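Local structure of putative surface-anchored fimbrial subunit (Corynebacterium diphtheriae, 3HR6) at residues A[7-12]-A[137-142]; A[37-42]-A[99-104]; A[307-312]-A[410-415]; A[326-331]-A[354-359]. The protein forms the shaft of a cell-surface pilus as its major subunit, built of tandem Ig-like modules stabilised by isopeptide and disulfide bonds. All blocks are in the same frame, centred on the assembly; numbering follows the deposited sequence.

Contact 1 of 4, residues A[7-12]-A[137-142]; sequences IAVHAL and VYPKHQ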
loop_
_atom_site.group_PDB
_atom_site.type_symbol
_atom_site.label_atom_id
_atom_site.label_comp_id
_atom_site.label_asym_id
_atom_site.label_seq_id
_atom_site.Cartn_x
_atom_site.Cartn_y
_atom_site.Cartn_z
ATOM N N ILE A 7 -12.682 34.460 1.639
ATOM C CA ILE A 7 -12.418 33.621 0.470
ATOM C C ILE A 7 -12.941 32.227 0.751
ATOM O O ILE A 7 -12.499 31.557 1.685
ATOM C CB ILE A 7 -10.929 33.617 0.079
ATOM C CG1 ILE A 7 -10.484 35.032 -0.302
ATOM C CG2 ILE A 7 -10.693 32.675 -1.116
ATOM C CD1 ILE A 7 -9.011 35.266 -0.153
ATOM N N ALA A 8 -13.886 31.791 -0.084
ATOM C CA ALA A 8 -14.443 30.454 -0.031
ATOM C C ALA A 8 -13.775 29.647 -1.139
ATOM O O ALA A 8 -13.991 29.936 -2.343
ATOM C CB ALA A 8 -15.933 30.532 -0.253
ATOM N N VAL A 9 -12.964 28.665 -0.750
ATOM C CA VAL A 9 -12.294 27.793 -1.707
ATOM C C VAL A 9 -13.127 26.530 -1.905
ATOM O O VAL A 9 -13.319 25.754 -0.979
ATOM C CB VAL A 9 -10.871 27.378 -1.245
ATOM C CG1 VAL A 9 -10.198 26.564 -2.322
ATOM C CG2 VAL A 9 -10.023 28.592 -0.885
ATOM N N HIS A 10 -13.531 26.303 -3.153
ATOM C CA HIS A 10 -14.207 25.079 -3.560
ATOM C C HIS A 10 -13.269 24.214 -4.402
ATOM O O HIS A 10 -12.871 24.594 -5.499
ATOM C CB HIS A 10 -15.450 25.437 -4.375
ATOM C CG HIS A 10 -16.378 26.390 -3.697
ATOM N ND1 HIS A 10 -17.252 25.998 -2.705
ATOM C CD2 HIS A 10 -16.551 27.723 -3.845
ATOM C CE1 HIS A 10 -17.947 27.045 -2.299
ATOM N NE2 HIS A 10 -17.539 28.105 -2.972
ATOM N N ALA A 11 -12.961 23.020 -3.922
ATOM C CA ALA A 11 -12.009 22.164 -4.559
ATOM C C ALA A 11 -12.735 21.285 -5.543
ATOM O O ALA A 11 -13.473 20.398 -5.149
ATOM C CB ALA A 11 -11.309 21.312 -3.501
ATOM N N LEU A 12 -12.555 21.556 -6.830
ATOM C CA LEU A 12 -13.248 20.820 -7.884
ATOM C C LEU A 12 -12.392 19.702 -8.444
ATOM O O LEU A 12 -11.197 19.906 -8.733
ATOM C CB LEU A 12 -13.581 21.793 -9.013
ATOM C CG LEU A 12 -14.906 22.516 -8.835
ATOM C CD1 LEU A 12 -15.206 22.982 -7.420
ATOM C CD2 LEU A 12 -15.071 23.601 -9.904
ATOM N N VAL A 137 -13.715 30.849 -5.122
ATOM C CA VAL A 137 -12.740 30.375 -6.097
ATOM C C VAL A 137 -12.840 28.868 -6.190
ATOM O O VAL A 137 -13.304 28.203 -5.266
ATOM C CB VAL A 137 -11.308 30.804 -5.761
ATOM C CG1 VAL A 137 -11.237 32.325 -5.772
ATOM C CG2 VAL A 137 -10.895 30.262 -4.411
ATOM N N TYR A 138 -12.436 28.357 -7.341
ATOM C CA TYR A 138 -12.793 27.015 -7.781
ATOM C C TYR A 138 -11.584 26.291 -8.424
ATOM O O TYR A 138 -11.645 25.857 -9.575
ATOM C CB TYR A 138 -13.950 27.111 -8.787
ATOM C CG TYR A 138 -15.200 27.718 -8.208
ATOM C CD1 TYR A 138 -16.171 26.921 -7.596
ATOM C CD2 TYR A 138 -15.402 29.082 -8.244
ATOM C CE1 TYR A 138 -17.316 27.486 -7.044
ATOM C CE2 TYR A 138 -16.525 29.659 -7.681
ATOM C CZ TYR A 138 -17.475 28.854 -7.080
ATOM O OH TYR A 138 -18.583 29.423 -6.520
ATOM N N PRO A 139 -10.488 26.154 -7.685
ATOM C CA PRO A 139 -9.322 25.421 -8.188
ATOM C C PRO A 139 -9.660 23.948 -8.513
ATOM O O PRO A 139 -10.447 23.333 -7.788
ATOM C CB PRO A 139 -8.346 25.523 -7.024
ATOM C CG PRO A 139 -9.243 25.588 -5.826
ATOM C CD PRO A 139 -10.322 26.521 -6.264
ATOM N N LYS A 140 -9.112 23.434 -9.617
ATOM C CA LYS A 140 -9.310 22.056 -10.050
ATOM C C LYS A 140 -8.142 21.187 -9.636
ATOM O O LYS A 140 -6.990 21.595 -9.701
ATOM C CB LYS A 140 -9.433 21.971 -11.582
ATOM C CG LYS A 140 -10.816 22.209 -12.139
ATOM C CD LYS A 140 -11.478 23.517 -11.749
ATOM C CE LYS A 140 -11.323 24.687 -12.731
ATOM N NZ LYS A 140 -12.134 25.884 -12.254
ATOM N N HIS A 141 -8.449 19.970 -9.221
ATOM C CA HIS A 141 -7.442 18.941 -8.983
ATOM C C HIS A 141 -7.904 17.679 -9.678
ATOM O O HIS A 141 -9.036 17.590 -10.145
ATOM C CB HIS A 141 -7.239 18.659 -7.501
ATOM C CG HIS A 141 -8.447 18.078 -6.851
ATOM N ND1 HIS A 141 -9.407 18.850 -6.237
ATOM C CD2 HIS A 141 -8.887 16.800 -6.783
ATOM C CE1 HIS A 141 -10.383 18.069 -5.801
ATOM N NE2 HIS A 141 -10.089 16.819 -6.110
ATOM N N GLN A 142 -7.002 16.710 -9.782
ATOM C CA GLN A 142 -7.326 15.439 -10.418
ATOM C C GLN A 142 -7.105 14.322 -9.438
ATOM O O GLN A 142 -6.152 14.301 -8.687
ATOM C CB GLN A 142 -6.531 15.208 -11.716
ATOM C CG GLN A 142 -6.831 16.195 -12.864
ATOM C CD GLN A 142 -6.117 17.512 -12.760
ATOM O OE1 GLN A 142 -4.883 17.567 -12.687
ATOM N NE2 GLN A 142 -6.887 18.606 -12.755
#
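Val9 meets two residues of 137-142, one with each methyl. CG1 touches Pro139 CG at 3.8 Å, the two side chains crossing at about a right angle. CG2 lies 4.0 Å from Val137 CG2, which also packs against Ile7 CG2. Farther along, Leu12 sets CD2 against Tyr138 CB at 3.9 Å and CB against Lys140 CD. Lys140 runs beside Leu12, bends at chi2 and chi3, and brings NZ back to bond Tyr138 O.

The His10 and Tyr138 rings lie near parallel, 17° between planes, but slid apart so that they barely overlap. Their closest atoms are His10 CD2 and Tyr138 CE1, 3.3 Å apart. Both His10 nitrogens are held, NE2 by His136 ND1 and ND1 by Gly87 O, which fixes the ring.

Four backbone bonds join the two parallel strands: Val137 N to Ala8 O, His10 N to Val137 O, Leu12 N to Pro139 O and His141 N to Leu12 O. Pro139 has no N-H, and its CD instead sits 3.3 Å from His10 O.

In the N-terminal pilin domain, strand 5-13 also pairs antiparallel with strand 89-94. Val9 packs on Phe39 of strand 38-44 and Val101 of strand 97-103.

Contact 2 of 4, residues A[37-42]-A[99-104]; sequences MSFTLY and YLVVQE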
loop_
_atom_site.group_PDB
_atom_site.type_symbol
_atom_site.label_atom_id
_atom_site.label_comp_id
_atom_site.label_asym_id
_atom_site.label_seq_id
_atom_site.Cartn_x
_atom_site.Cartn_y
_atom_site.Cartn_z
ATOM N N MET A 37 -10.022 18.420 1.098
ATOM C CA MET A 37 -8.926 18.981 0.324
ATOM C C MET A 37 -8.338 20.111 1.141
ATOM O O MET A 37 -9.068 20.957 1.645
ATOM C CB MET A 37 -9.408 19.440 -1.050
ATOM C CG MET A 37 -9.927 18.305 -1.907
ATOM S SD MET A 37 -8.629 17.206 -2.460
ATOM C CE MET A 37 -8.813 15.760 -1.391
ATOM N N SER A 38 -7.009 20.120 1.253
ATOM C CA SER A 38 -6.313 20.968 2.204
ATOM C C SER A 38 -5.700 22.157 1.492
ATOM O O SER A 38 -4.992 22.002 0.504
ATOM C CB SER A 38 -5.220 20.157 2.907
ATOM O OG SER A 38 -4.464 21.019 3.740
ATOM N N PHE A 39 -5.990 23.351 2.002
ATOM C CA PHE A 39 -5.514 24.573 1.445
ATOM C C PHE A 39 -4.908 25.443 2.503
ATOM O O PHE A 39 -5.429 25.532 3.605
ATOM C CB PHE A 39 -6.662 25.341 0.810
ATOM C CG PHE A 39 -7.217 24.680 -0.400
ATOM C CD1 PHE A 39 -6.727 24.981 -1.672
ATOM C CD2 PHE A 39 -8.247 23.777 -0.277
ATOM C CE1 PHE A 39 -7.239 24.349 -2.794
ATOM C CE2 PHE A 39 -8.762 23.158 -1.372
ATOM C CZ PHE A 39 -8.261 23.444 -2.650
ATOM N N THR A 40 -3.824 26.108 2.137
ATOM C CA THR A 40 -3.284 27.176 2.943
ATOM C C THR A 40 -3.535 28.520 2.231
ATOM O O THR A 40 -3.286 28.673 1.020
ATOM C CB THR A 40 -1.797 26.944 3.228
ATOM O OG1 THR A 40 -1.648 25.693 3.907
ATOM C CG2 THR A 40 -1.216 28.055 4.092
ATOM N N LEU A 41 -4.051 29.474 3.002
ATOM C CA LEU A 41 -4.188 30.850 2.578
ATOM C C LEU A 41 -2.981 31.662 3.051
ATOM O O LEU A 41 -2.631 31.630 4.222
ATOM C CB LEU A 41 -5.491 31.448 3.119
ATOM C CG LEU A 41 -5.862 32.829 2.564
ATOM C CD1 LEU A 41 -6.314 32.754 1.085
ATOM C CD2 LEU A 41 -6.933 33.484 3.441
ATOM N N TYR A 42 -2.335 32.353 2.118
ATOM C CA TYR A 42 -1.273 33.321 2.392
ATOM C C TYR A 42 -1.688 34.708 1.948
ATOM O O TYR A 42 -2.364 34.862 0.910
ATOM C CB TYR A 42 -0.018 32.978 1.588
ATOM C CG TYR A 42 0.621 31.654 1.950
ATOM C CD1 TYR A 42 1.583 31.602 2.956
ATOM C CD2 TYR A 42 0.294 30.481 1.287
ATOM C CE1 TYR A 42 2.185 30.431 3.303
ATOM C CE2 TYR A 42 0.902 29.289 1.611
ATOM C CZ TYR A 42 1.846 29.274 2.650
ATOM O OH TYR A 42 2.476 28.125 3.019
ATOM N N TYR A 99 -4.359 37.790 -1.962
ATOM C CA TYR A 99 -4.085 36.514 -1.322
ATOM C C TYR A 99 -3.559 35.469 -2.281
ATOM O O TYR A 99 -3.733 35.553 -3.489
ATOM C CB TYR A 99 -5.327 35.984 -0.597
ATOM C CG TYR A 99 -5.669 36.812 0.629
ATOM C CD1 TYR A 99 -5.116 36.517 1.865
ATOM C CD2 TYR A 99 -6.544 37.906 0.543
ATOM C CE1 TYR A 99 -5.413 37.272 2.986
ATOM C CE2 TYR A 99 -6.852 38.670 1.679
ATOM C CZ TYR A 99 -6.291 38.338 2.891
ATOM O OH TYR A 99 -6.550 39.084 4.035
ATOM N N LEU A 100 -2.891 34.481 -1.723
ATOM C CA LEU A 100 -2.415 33.349 -2.487
ATOM C C LEU A 100 -2.958 32.086 -1.825
ATOM O O LEU A 100 -2.804 31.885 -0.614
ATOM C CB LEU A 100 -0.877 33.354 -2.558
ATOM C CG LEU A 100 -0.276 32.163 -3.300
ATOM C CD1 LEU A 100 -0.281 32.414 -4.786
ATOM C CD2 LEU A 100 1.161 31.876 -2.770
ATOM N N VAL A 101 -3.665 31.276 -2.619
ATOM C CA VAL A 101 -4.268 30.047 -2.143
ATOM C C VAL A 101 -3.409 28.882 -2.621
ATOM O O VAL A 101 -3.187 28.721 -3.828
ATOM C CB VAL A 101 -5.734 29.886 -2.668
ATOM C CG1 VAL A 101 -6.277 28.486 -2.384
ATOM C CG2 VAL A 101 -6.641 30.969 -2.072
ATOM N N VAL A 102 -2.942 28.073 -1.686
ATOM C CA VAL A 102 -2.060 26.949 -2.012
ATOM C C VAL A 102 -2.728 25.650 -1.595
ATOM O O VAL A 102 -2.896 25.389 -0.417
ATOM C CB VAL A 102 -0.674 27.066 -1.329
ATOM C CG1 VAL A 102 0.200 25.836 -1.641
ATOM C CG2 VAL A 102 0.035 28.333 -1.782
ATOM N N GLN A 103 -3.110 24.813 -2.546
ATOM C CA GLN A 103 -3.528 23.461 -2.177
ATOM C C GLN A 103 -2.318 22.663 -1.702
ATOM O O GLN A 103 -1.250 22.728 -2.302
ATOM C CB GLN A 103 -4.188 22.689 -3.312
ATOM C CG GLN A 103 -4.851 21.425 -2.775
ATOM C CD GLN A 103 -5.734 20.691 -3.771
ATOM O OE1 GLN A 103 -5.898 21.099 -4.935
ATOM N NE2 GLN A 103 -6.334 19.589 -3.307
ATOM N N GLU A 104 -2.525 21.889 -0.648
ATOM C CA GLU A 104 -1.453 21.157 0.011
ATOM C C GLU A 104 -1.577 19.671 -0.290
ATOM O O GLU A 104 -2.591 19.190 -0.772
ATOM C CB GLU A 104 -1.556 21.363 1.495
ATOM C CG GLU A 104 -1.472 22.834 1.934
ATOM C CD GLU A 104 -0.069 23.421 1.904
ATOM O OE1 GLU A 104 0.830 22.880 1.238
ATOM O OE2 GLU A 104 0.123 24.463 2.557
HETATM O O HOH W 1 -5.247 18.621 -0.710
HETATM O O HOH W 2 2.137 26.078 1.549
#
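Thr40 OG1 stands beside its backbone N (chi1 -59°), and a bend at chi2 (-76°) sets Glu104 CD near it. Thr40 OG1 donates to Glu104 OE2 at 2.5 Å, on the anti lone pair of that oxygen. Thr40 OG1 also bonds Thr81 OG1 of strand 76-83. On the same face of the sheet, the Tyr42 ring sets CE2 3.6 Å from Val102 CG2.

The other face is mostly apolar. Gln103 CG lies over one face of the Phe39 ring in a CH-pi contact, 4.1 Å from the centroid and offset toward the rim. Phe39 CD1 touches Val101 CG1, and Leu41 CD1 touches Val101 CG2 at 3.6 Å.

Thr40 with Val102 and Tyr42 with Leu100 are antiparallel hydrogen-bonded pairs. Near the strand ends, Glu104 N bonds Ser38 O at 2.7 Å. One water accepts from Ser38 N and Gln103 NE2 and donates to Glu104 O; Gln103 OE1 is held by Ser114 N.

A second water donates to Glu104 OE2 at 2.8 Å and also bonds Tyr42 OH. Two donors on one carboxylate oxygen are consistent with an ionised Glu104, whose ion pair with Arg113 is long and weak.

Contact 3 of 4, residues A[307-312]-A[410-415]; sequences GQITIE and VIVKLE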
loop_
_atom_site.group_PDB
_atom_site.type_symbol
_atom_site.label_atom_id
_atom_site.label_comp_id
_atom_site.label_asym_id
_atom_site.label_seq_id
_atom_site.Cartn_x
_atom_site.Cartn_y
_atom_site.Cartn_z
ATOM N N GLY A 307 -1.427 -20.694 8.430
ATOM C CA GLY A 307 -1.909 -21.665 9.414
ATOM C C GLY A 307 -0.777 -22.450 10.029
ATOM O O GLY A 307 0.371 -22.375 9.618
ATOM N N GLN A 308 -1.115 -23.162 11.071
ATOM C CA GLN A 308 -0.137 -23.867 11.900
ATOM C C GLN A 308 -0.776 -25.158 12.419
ATOM O O GLN A 308 -1.881 -25.141 12.913
ATOM C CB GLN A 308 0.178 -22.978 13.098
ATOM C CG GLN A 308 1.060 -23.583 14.130
ATOM C CD GLN A 308 1.474 -22.562 15.156
ATOM O OE1 GLN A 308 2.535 -21.942 15.008
ATOM N NE2 GLN A 308 0.647 -22.374 16.197
ATOM N N ILE A 309 -0.039 -26.255 12.313
ATOM C CA ILE A 309 -0.483 -27.582 12.740
ATOM C C ILE A 309 0.329 -27.926 13.971
ATOM O O ILE A 309 1.530 -27.811 13.965
ATOM C CB ILE A 309 -0.243 -28.626 11.644
ATOM C CG1 ILE A 309 -1.156 -28.345 10.453
ATOM C CG2 ILE A 309 -0.534 -30.026 12.174
ATOM C CD1 ILE A 309 -0.734 -29.094 9.213
ATOM N N THR A 310 -0.340 -28.328 15.033
ATOM C CA THR A 310 0.367 -28.828 16.240
ATOM C C THR A 310 0.075 -30.301 16.442
ATOM O O THR A 310 -1.081 -30.701 16.597
ATOM C CB THR A 310 0.059 -28.021 17.517
ATOM O OG1 THR A 310 0.435 -26.651 17.311
ATOM C CG2 THR A 310 0.850 -28.555 18.694
ATOM N N ILE A 311 1.127 -31.121 16.465
ATOM C CA ILE A 311 1.006 -32.551 16.672
ATOM C C ILE A 311 1.190 -32.750 18.165
ATOM O O ILE A 311 2.106 -32.155 18.738
ATOM C CB ILE A 311 2.100 -33.352 15.862
ATOM C CG1 ILE A 311 1.947 -33.155 14.354
ATOM C CG2 ILE A 311 2.029 -34.866 16.178
ATOM C CD1 ILE A 311 3.085 -33.798 13.538
ATOM N N GLU A 312 0.280 -33.502 18.799
ATOM C CA GLU A 312 0.405 -33.910 20.212
ATOM C C GLU A 312 0.512 -35.416 20.213
ATOM O O GLU A 312 -0.502 -36.126 20.079
ATOM C CB GLU A 312 -0.810 -33.452 21.008
ATOM C CG GLU A 312 -0.911 -31.973 21.034
ATOM C CD GLU A 312 -1.896 -31.414 22.013
ATOM O OE1 GLU A 312 -2.612 -32.168 22.703
ATOM O OE2 GLU A 312 -1.936 -30.165 22.067
ATOM N N VAL A 410 -2.559 -39.155 7.954
ATOM C CA VAL A 410 -3.522 -38.615 8.912
ATOM C C VAL A 410 -4.020 -37.284 8.338
ATOM O O VAL A 410 -3.232 -36.335 8.233
ATOM C CB VAL A 410 -2.869 -38.369 10.298
ATOM C CG1 VAL A 410 -3.867 -37.796 11.273
ATOM C CG2 VAL A 410 -2.276 -39.649 10.876
ATOM N N ILE A 411 -5.306 -37.228 7.980
ATOM C CA ILE A 411 -5.868 -36.030 7.350
ATOM C C ILE A 411 -5.857 -34.933 8.399
ATOM O O ILE A 411 -6.191 -35.175 9.564
ATOM C CB ILE A 411 -7.299 -36.233 6.803
ATOM C CG1 ILE A 411 -7.325 -37.355 5.759
ATOM C CG2 ILE A 411 -7.813 -34.917 6.176
ATOM C CD1 ILE A 411 -6.227 -37.240 4.731
ATOM N N VAL A 412 -5.387 -33.764 8.006
ATOM C CA VAL A 412 -5.407 -32.601 8.860
ATOM C C VAL A 412 -6.126 -31.497 8.097
ATOM O O VAL A 412 -5.662 -31.074 7.039
ATOM C CB VAL A 412 -3.988 -32.183 9.284
ATOM C CG1 VAL A 412 -4.013 -30.914 10.144
ATOM C CG2 VAL A 412 -3.285 -33.342 10.010
ATOM N N LYS A 413 -7.275 -31.076 8.612
ATOM C CA LYS A 413 -8.097 -30.006 8.030
ATOM C C LYS A 413 -7.483 -28.659 8.390
ATOM O O LYS A 413 -7.480 -28.276 9.569
ATOM C CB LYS A 413 -9.536 -30.075 8.573
ATOM C CG LYS A 413 -10.335 -31.326 8.158
ATOM C CD LYS A 413 -11.625 -31.504 8.969
ATOM C CE LYS A 413 -12.740 -32.210 8.170
ATOM N NZ LYS A 413 -13.953 -32.561 8.987
ATOM N N LEU A 414 -6.930 -27.975 7.402
ATOM C CA LEU A 414 -6.297 -26.691 7.594
ATOM C C LEU A 414 -6.521 -25.873 6.355
ATOM O O LEU A 414 -5.902 -26.125 5.339
ATOM C CB LEU A 414 -4.798 -26.891 7.833
ATOM C CG LEU A 414 -4.163 -25.638 8.420
ATOM C CD1 LEU A 414 -4.464 -25.558 9.947
ATOM C CD2 LEU A 414 -2.694 -25.614 8.085
ATOM N N GLU A 415 -7.401 -24.885 6.442
ATOM C CA GLU A 415 -7.737 -24.081 5.278
ATOM C C GLU A 415 -8.198 -22.708 5.736
ATOM O O GLU A 415 -8.602 -22.508 6.899
ATOM C CB GLU A 415 -8.795 -24.769 4.418
ATOM C CG GLU A 415 -10.140 -24.807 5.032
ATOM C CD GLU A 415 -11.165 -25.483 4.136
ATOM O OE1 GLU A 415 -10.851 -26.554 3.543
ATOM O OE2 GLU A 415 -12.298 -24.938 4.066
#
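Gly307 and Ile309 pack against Leu414 and Val412 between the two sheets of the C-terminal Ig-like module. Strand 302-315 belongs to one sheet and strand 410-412 to the other. The segments share no hydrogen bond, and their backbones stay well apart: the nearest CA atoms, of Gly307 and Leu414, are 6.9 Å from each other. Leu414, Val412 and Ile309 supply the side chains, and Gly307 and Gln308 meet Leu414 with their backbone, as between the facing layers of a beta sandwich.

At Gly307 there is no side chain, and Leu414 approaches the backbone directly. Its CD2 comes to 4.2 Å from Gly307 C. Leu414 CD1 lies 4.0 Å from Gln308 O. The side chain of Gln308 points away, and its amide is held on the far face: NE2 bonds Glu425, and OE1 bonds Ser365 and Gln263.

Ile309 turns inward and carries most of the packing. Its CG1 lies beside its backbone N (chi1 -67°) and touches both partners. It crosses Leu414 obliquely, with CG1 at 3.9 Å from Leu414 CD2. Ile367 of strand 361-375 and Val428 of strand 424-432 also pack on Ile309. Ile309 and Val412 meet tip to tip, and the valine reaches in with CG1 anti to its backbone N (chi1 178°). That methyl meets Ile309 at two atoms, CG1 and CD1, each 3.9 Å from Val412 CG1.

Contact 4 of 4, residues A[326-331]-A[354-359]; sequences ATFQLH and FVTGQD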
loop_
_atom_site.group_PDB
_atom_site.type_symbol
_atom_site.label_atom_id
_atom_site.label_comp_id
_atom_site.label_asym_id
_atom_site.label_seq_id
_atom_site.Cartn_x
_atom_site.Cartn_y
_atom_site.Cartn_z
ATOM N N ALA A 326 8.751 -39.615 17.296
ATOM C CA ALA A 326 8.257 -39.957 15.986
ATOM C C ALA A 326 8.563 -38.794 15.055
ATOM O O ALA A 326 8.753 -37.652 15.510
ATOM C CB ALA A 326 6.758 -40.251 16.015
ATOM N N THR A 327 8.599 -39.092 13.760
ATOM C CA THR A 327 8.899 -38.139 12.712
ATOM C C THR A 327 7.748 -38.159 11.697
ATOM O O THR A 327 7.217 -39.221 11.360
ATOM C CB THR A 327 10.248 -38.478 12.027
ATOM O OG1 THR A 327 11.312 -38.504 13.005
ATOM C CG2 THR A 327 10.565 -37.500 10.851
ATOM N N PHE A 328 7.341 -36.961 11.264
ATOM C CA PHE A 328 6.266 -36.768 10.303
ATOM C C PHE A 328 6.724 -35.860 9.188
ATOM O O PHE A 328 7.622 -34.989 9.363
ATOM C CB PHE A 328 5.018 -36.152 10.953
ATOM C CG PHE A 328 4.452 -36.988 12.056
ATOM C CD1 PHE A 328 3.399 -37.888 11.806
ATOM C CD2 PHE A 328 4.983 -36.924 13.330
ATOM C CE1 PHE A 328 2.896 -38.685 12.802
ATOM C CE2 PHE A 328 4.492 -37.721 14.339
ATOM C CZ PHE A 328 3.427 -38.602 14.095
ATOM N N GLN A 329 6.155 -36.129 8.023
ATOM C CA GLN A 329 6.217 -35.198 6.924
ATOM C C GLN A 329 4.811 -34.739 6.573
ATOM O O GLN A 329 3.796 -35.464 6.726
ATOM C CB GLN A 329 6.977 -35.792 5.745
ATOM C CG GLN A 329 8.388 -36.145 6.068
ATOM C CD GLN A 329 9.153 -36.562 4.836
ATOM O OE1 GLN A 329 8.850 -37.598 4.241
ATOM N NE2 GLN A 329 10.179 -35.799 4.489
ATOM N N LEU A 330 4.749 -33.495 6.121
ATOM C CA LEU A 330 3.482 -32.888 5.710
ATOM C C LEU A 330 3.305 -33.029 4.192
ATOM O O LEU A 330 4.228 -32.817 3.428
ATOM C CB LEU A 330 3.425 -31.434 6.155
ATOM C CG LEU A 330 2.108 -30.667 5.894
ATOM C CD1 LEU A 330 0.972 -31.231 6.734
ATOM C CD2 LEU A 330 2.328 -29.155 6.167
ATOM N N HIS A 331 2.099 -33.403 3.793
ATOM C CA HIS A 331 1.763 -33.753 2.432
ATOM C C HIS A 331 0.390 -33.218 2.111
ATOM O O HIS A 331 -0.297 -32.686 2.973
ATOM C CB HIS A 331 1.729 -35.267 2.275
ATOM C CG HIS A 331 3.079 -35.896 2.121
ATOM N ND1 HIS A 331 3.776 -35.863 0.931
ATOM C CD2 HIS A 331 3.842 -36.604 2.987
ATOM C CE1 HIS A 331 4.904 -36.539 1.066
ATOM N NE2 HIS A 331 4.977 -36.992 2.308
ATOM N N PHE A 354 9.424 -33.305 10.700
ATOM C CA PHE A 354 9.102 -32.734 11.981
ATOM C C PHE A 354 9.119 -33.844 13.021
ATOM O O PHE A 354 8.414 -34.854 12.866
ATOM C CB PHE A 354 7.754 -32.027 11.886
ATOM C CG PHE A 354 7.719 -31.061 10.775
ATOM C CD1 PHE A 354 8.252 -29.778 10.957
ATOM C CD2 PHE A 354 7.300 -31.455 9.512
ATOM C CE1 PHE A 354 8.294 -28.895 9.867
ATOM C CE2 PHE A 354 7.362 -30.575 8.445
ATOM C CZ PHE A 354 7.853 -29.293 8.645
ATOM N N VAL A 355 9.963 -33.654 14.016
ATOM C CA VAL A 355 10.182 -34.639 15.066
ATOM C C VAL A 355 9.535 -34.210 16.370
ATOM O O VAL A 355 9.613 -33.036 16.805
ATOM C CB VAL A 355 11.666 -34.915 15.234
ATOM C CG1 VAL A 355 11.901 -35.980 16.271
ATOM C CG2 VAL A 355 12.212 -35.365 13.872
ATOM N N THR A 356 8.806 -35.143 16.938
ATOM C CA THR A 356 8.147 -34.873 18.207
ATOM C C THR A 356 9.145 -34.762 19.336
ATOM O O THR A 356 10.153 -35.495 19.421
ATOM C CB THR A 356 7.051 -35.912 18.512
ATOM O OG1 THR A 356 7.622 -37.210 18.622
ATOM C CG2 THR A 356 6.002 -35.942 17.421
ATOM N N GLY A 357 8.858 -33.855 20.261
ATOM C CA GLY A 357 9.701 -33.644 21.406
ATOM C C GLY A 357 9.322 -34.518 22.590
ATOM O O GLY A 357 8.409 -35.329 22.507
ATOM N N GLN A 358 10.054 -34.399 23.681
ATOM C CA GLN A 358 9.762 -35.220 24.843
ATOM C C GLN A 358 8.336 -35.019 25.350
ATOM O O GLN A 358 7.739 -35.939 25.917
ATOM C CB GLN A 358 10.776 -34.958 25.935
ATOM C CG GLN A 358 12.158 -35.464 25.541
ATOM C CD GLN A 358 13.157 -35.438 26.661
ATOM O OE1 GLN A 358 12.804 -35.447 27.848
ATOM N NE2 GLN A 358 14.430 -35.443 26.296
ATOM N N ASP A 359 7.805 -33.812 25.173
ATOM C CA ASP A 359 6.436 -33.511 25.598
ATOM C C ASP A 359 5.396 -33.946 24.563
ATOM O O ASP A 359 4.191 -33.717 24.739
ATOM C CB ASP A 359 6.273 -32.015 25.880
ATOM C CG ASP A 359 6.546 -31.124 24.675
ATOM O OD1 ASP A 359 6.895 -31.556 23.527
ATOM O OD2 ASP A 359 6.394 -29.898 24.854
#
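Ala326 and Thr356 hold each other by two hydrogen bonds. Thr356 N donates to Ala326 O at 2.9 Å. Ala326 N in turn donates to the side-chain oxygen Thr356 OG1 at 3.0 Å, and the bond is nearly straight (170°). The hydroxyl is placed there by chi1 of 62°, which sets OG1 between the backbone N and the carbonyl carbon of Thr356. The same turn carries Thr356 CG2 to the edge of the Phe328 ring, 3.9 Å from CE2.

Next along the strands, Phe328 and Phe354 form an antiparallel hydrogen-bonded pair. Phe328 N bonds Phe354 O at 2.9 Å. The return bond, from Phe354 N to Phe328 O, is more bent, with 143° at the hydrogen. The Phe354 ring comes up to the same acceptor, its CD2 3.6 Å from Phe328 O. On the opposite face of the sheet, Thr327 OG1 lies 3.4 Å from Val355 CG2.

The second shell positions these groups. Thr356 O is bonded by Thr325 OG1. Phe328 rests on Ile311 and Phe354 on Leu364, both from the facing sheet of this Ig-like module. Strand 327-333 pairs on its other side with strand 391-398, and the disulfide Cys333-Cys393 joins those two strands.

Strand 354-355 is very short and one of the two outermost strands of its sheet within this chain. Thr356 carries the pairing one residue past the strand end: its N donates to Ala326 O, and its OG1 accepts from Ala326 N where a backbone carbonyl would. The polar bonds thus hold the edge, while one face stays apolar toward the module interior.

In the fold
Contacts 1 and 2 lie in the N-terminal domain and touch, with contact 2 nested in the chain loop closed by contact 1. Both hold the same curled sheet, one by parallel and the other by antiparallel pairing, and Ala11 CB packs on Met37 CB between them. Contacts 3 and 4 lie near the other end of the molecule, with centres about 58 to 66 Å from the first two. There contact 4 is nested inside contact 3, and Ile309 meets Leu330. Contacts 1, 2 and 3 are buried; contact 4, a sheet edge, is only partly so. Contact 3 is apolar and bridges two sheets without hydrogen bonds. Contact 2 alone adds a carboxylate with ordered waters to its backbone pairing.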